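Local coordinates for protein NEQ263 (Nanoarchaeum equitans Kin4-M, PDB 5BN3) that probably binds ATP as a subunit of an archaeal ATP synthase catalytic core, pairing with a V-type alpha chain whose ADP site it completes, at residues Gln128-Phe133 and Ser323-Ala328. Sequence-based numbering, arbitrary orientation.
Sequences QKIAIF and SLSRLA. With ADP (adenosine-5'-diphosphate), chain C.
Q128 reaches S325 with its carboxamide: NE2 of Q128 donates to OG of S325 at 3.0 Å, the N-H···O angle is 162°, and the acceptor lies 8° from the amide plane. CG of Q128 stands anti to the backbone N (chi1 -169°), and the extended chain beyond it carries the amide out to S325. The side chains of Q128 and L327 pass one another heading in opposite senses, CD1 of L327 4.1 Å from CG of Q128. I130 brings its CD1 methyl to 3.4 Å from the carbonyl O of L324, a van der Waals contact. The amide's rotation is fixed from both ends, since OE1 accepts from the backbone N of L125 and NE2 also donates to the carbonyl O of E300. OG of S325 gives its proton to the carbonyl O of P123 while accepting the amide N-H. An alanine at Q128 would probably leave S325 OG without its amide donor, and L125 N and E300 O without their amide partner. Next to S325, R326 turns to ADP held by the neighbouring alpha chain, its NH1 2.7 Å from the beta-phosphate oxygen O3B. The chemistry thus implies a buried amide-hydroxyl link that joins the loop leading into strand 131-134 to the end of strand 324-325, just before this inter-subunit arginine.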
loop_
_atom_site.group_PDB
_atom_site.type_symbol
_atom_site.label_atom_id
_atom_site.label_comp_id
_atom_site.label_asym_id
_atom_site.label_seq_id
_atom_site.Cartn_x
_atom_site.Cartn_y
_atom_site.Cartn_z
ATOM N N GLN B 128 -14.993 5.367 34.484
ATOM C CA GLN B 128 -14.092 4.855 33.455
ATOM C C GLN B 128 -14.653 5.099 32.056
ATOM O O GLN B 128 -15.871 5.172 31.861
ATOM C CB GLN B 128 -13.840 3.357 33.671
ATOM C CG GLN B 128 -12.717 2.758 32.829
ATOM C CD GLN B 128 -12.411 1.316 33.207
ATOM O OE1 GLN B 128 -13.064 0.739 34.077
ATOM N NE2 GLN B 128 -11.412 0.732 32.556
ATOM N N LYS B 129 -13.755 5.259 31.089
ATOM C CA LYS B 129 -14.145 5.260 29.690
ATOM C C LYS B 129 -13.614 3.979 29.053
ATOM O O LYS B 129 -12.411 3.706 29.086
ATOM C CB LYS B 129 -13.614 6.505 28.964
ATOM C CG LYS B 129 -12.134 6.781 29.185
ATOM C CD LYS B 129 -11.668 7.977 28.378
ATOM C CE LYS B 129 -10.168 8.162 28.495
ATOM N NZ LYS B 129 -9.738 8.583 29.852
ATOM N N ILE B 130 -14.516 3.179 28.501
ATOM C CA ILE B 130 -14.124 1.914 27.895
ATOM C C ILE B 130 -14.973 1.612 26.664
ATOM O O ILE B 130 -16.198 1.717 26.701
ATOM C CB ILE B 130 -14.178 0.758 28.923
ATOM C CG1 ILE B 130 -13.870 -0.581 28.257
ATOM C CG2 ILE B 130 -15.528 0.707 29.597
ATOM C CD1 ILE B 130 -13.283 -1.596 29.218
ATOM N N ALA B 131 -14.313 1.257 25.566
ATOM C CA ALA B 131 -15.002 1.079 24.295
ATOM C C ALA B 131 -15.431 -0.361 24.049
ATOM O O ALA B 131 -14.882 -1.294 24.634
ATOM C CB ALA B 131 -14.127 1.560 23.158
ATOM N N ILE B 132 -16.423 -0.534 23.183
ATOM C CA ILE B 132 -16.744 -1.848 22.643
ATOM C C ILE B 132 -16.353 -1.851 21.164
ATOM O O ILE B 132 -16.839 -1.021 20.392
ATOM C CB ILE B 132 -18.246 -2.178 22.789
ATOM C CG1 ILE B 132 -18.658 -2.181 24.265
ATOM C CG2 ILE B 132 -18.564 -3.531 22.160
ATOM C CD1 ILE B 132 -20.152 -2.335 24.476
ATOM N N PHE B 133 -15.458 -2.761 20.783
ATOM C CA PHE B 133 -15.051 -2.909 19.387
ATOM C C PHE B 133 -15.778 -4.118 18.826
ATOM O O PHE B 133 -15.745 -5.193 19.429
ATOM C CB PHE B 133 -13.544 -3.179 19.269
ATOM C CG PHE B 133 -12.663 -2.012 19.638
ATOM C CD1 PHE B 133 -13.198 -0.794 20.031
ATOM C CD2 PHE B 133 -11.281 -2.140 19.576
ATOM C CE1 PHE B 133 -12.369 0.270 20.368
ATOM C CE2 PHE B 133 -10.450 -1.083 19.910
ATOM C CZ PHE B 133 -10.997 0.124 20.308
ATOM N N SER B 323 -9.529 -8.264 24.929
ATOM C CA SER B 323 -10.211 -7.272 25.750
ATOM C C SER B 323 -9.321 -6.813 26.898
ATOM O O SER B 323 -8.386 -7.516 27.296
ATOM C CB SER B 323 -11.535 -7.817 26.288
ATOM O OG SER B 323 -12.405 -8.161 25.225
ATOM N N LEU B 324 -9.615 -5.627 27.419
ATOM C CA LEU B 324 -8.794 -5.015 28.453
ATOM C C LEU B 324 -9.570 -3.953 29.212
ATOM O O LEU B 324 -10.307 -3.170 28.620
ATOM C CB LEU B 324 -7.548 -4.379 27.828
ATOM C CG LEU B 324 -6.704 -3.495 28.754
ATOM C CD1 LEU B 324 -6.065 -4.334 29.843
ATOM C CD2 LEU B 324 -5.641 -2.725 27.979
ATOM N N SER B 325 -9.413 -3.944 30.531
ATOM C CA SER B 325 -9.849 -2.818 31.346
ATOM C C SER B 325 -8.623 -2.308 32.088
ATOM O O SER B 325 -8.105 -2.992 32.975
ATOM C CB SER B 325 -10.937 -3.242 32.334
ATOM O OG SER B 325 -11.283 -2.167 33.191
ATOM N N ARG B 326 -8.151 -1.120 31.716
ATOM C CA ARG B 326 -6.900 -0.586 32.261
ATOM C C ARG B 326 -6.947 -0.327 33.759
ATOM O O ARG B 326 -5.956 -0.527 34.460
ATOM C CB ARG B 326 -6.500 0.709 31.547
ATOM C CG ARG B 326 -5.831 0.504 30.205
ATOM C CD ARG B 326 -5.523 1.828 29.534
ATOM N NE ARG B 326 -5.530 1.709 28.078
ATOM C CZ ARG B 326 -4.466 1.389 27.348
ATOM N NH1 ARG B 326 -3.305 1.153 27.938
ATOM N NH2 ARG B 326 -4.565 1.305 26.028
ATOM N N LEU B 327 -8.096 0.125 34.246
ATOM C CA LEU B 327 -8.218 0.548 35.635
ATOM C C LEU B 327 -8.748 -0.567 36.533
ATOM O O LEU B 327 -8.881 -0.380 37.739
ATOM C CB LEU B 327 -9.119 1.784 35.736
ATOM C CG LEU B 327 -8.717 2.991 34.884
ATOM C CD1 LEU B 327 -9.628 4.176 35.152
ATOM C CD2 LEU B 327 -7.280 3.368 35.154
ATOM N N ALA B 328 -9.028 -1.723 35.936
ATOM C CA ALA B 328 -9.643 -2.855 36.636
ATOM C C ALA B 328 -9.015 -3.175 37.991
ATOM O O ALA B 328 -9.724 -3.381 38.975
ATOM C CB ALA B 328 -9.621 -4.086 35.747
HETATM P PB ADP C . 0.051 1.506 27.044
HETATM O O1B ADP C . 1.147 0.858 26.240
HETATM O O2B ADP C . 0.471 2.736 27.801
HETATM O O3B ADP C . -1.245 1.645 26.289
HETATM P PA ADP C . -0.357 0.649 29.763
HETATM O O1A ADP C . 0.967 1.100 30.305
HETATM O O2A ADP C . -1.594 1.466 30.035
HETATM O O3A ADP C . -0.231 0.386 28.175
HETATM O "O5'" ADP C . -0.616 -0.848 30.293
HETATM C "C5'" ADP C . -1.708 -1.607 29.776
HETATM C "C4'" ADP C . -2.173 -2.626 30.811
HETATM O "O4'" ADP C . -1.118 -3.549 31.110
HETATM C "C3'" ADP C . -2.557 -1.918 32.097
HETATM O "O3'" ADP C . -3.883 -2.304 32.472
HETATM C "C2'" ADP C . -1.548 -2.392 33.121
HETATM O "O2'" ADP C . -2.173 -2.692 34.369
HETATM C "C1'" ADP C . -0.920 -3.638 32.521
HETATM N N9 ADP C . 0.527 -3.670 32.840
HETATM C C8 ADP C . 1.515 -3.123 32.106
HETATM N N7 ADP C . 2.724 -3.334 32.685
HETATM C C5 ADP C . 2.517 -4.035 33.816
HETATM C C6 ADP C . 3.363 -4.591 34.896
HETATM N N6 ADP C . 4.713 -4.437 34.883
HETATM N N1 ADP C . 2.737 -5.260 35.891
HETATM C C2 ADP C . 1.399 -5.421 35.913
HETATM N N3 ADP C . 0.572 -4.943 34.967
HETATM C C4 ADP C . 1.066 -4.255 33.911
#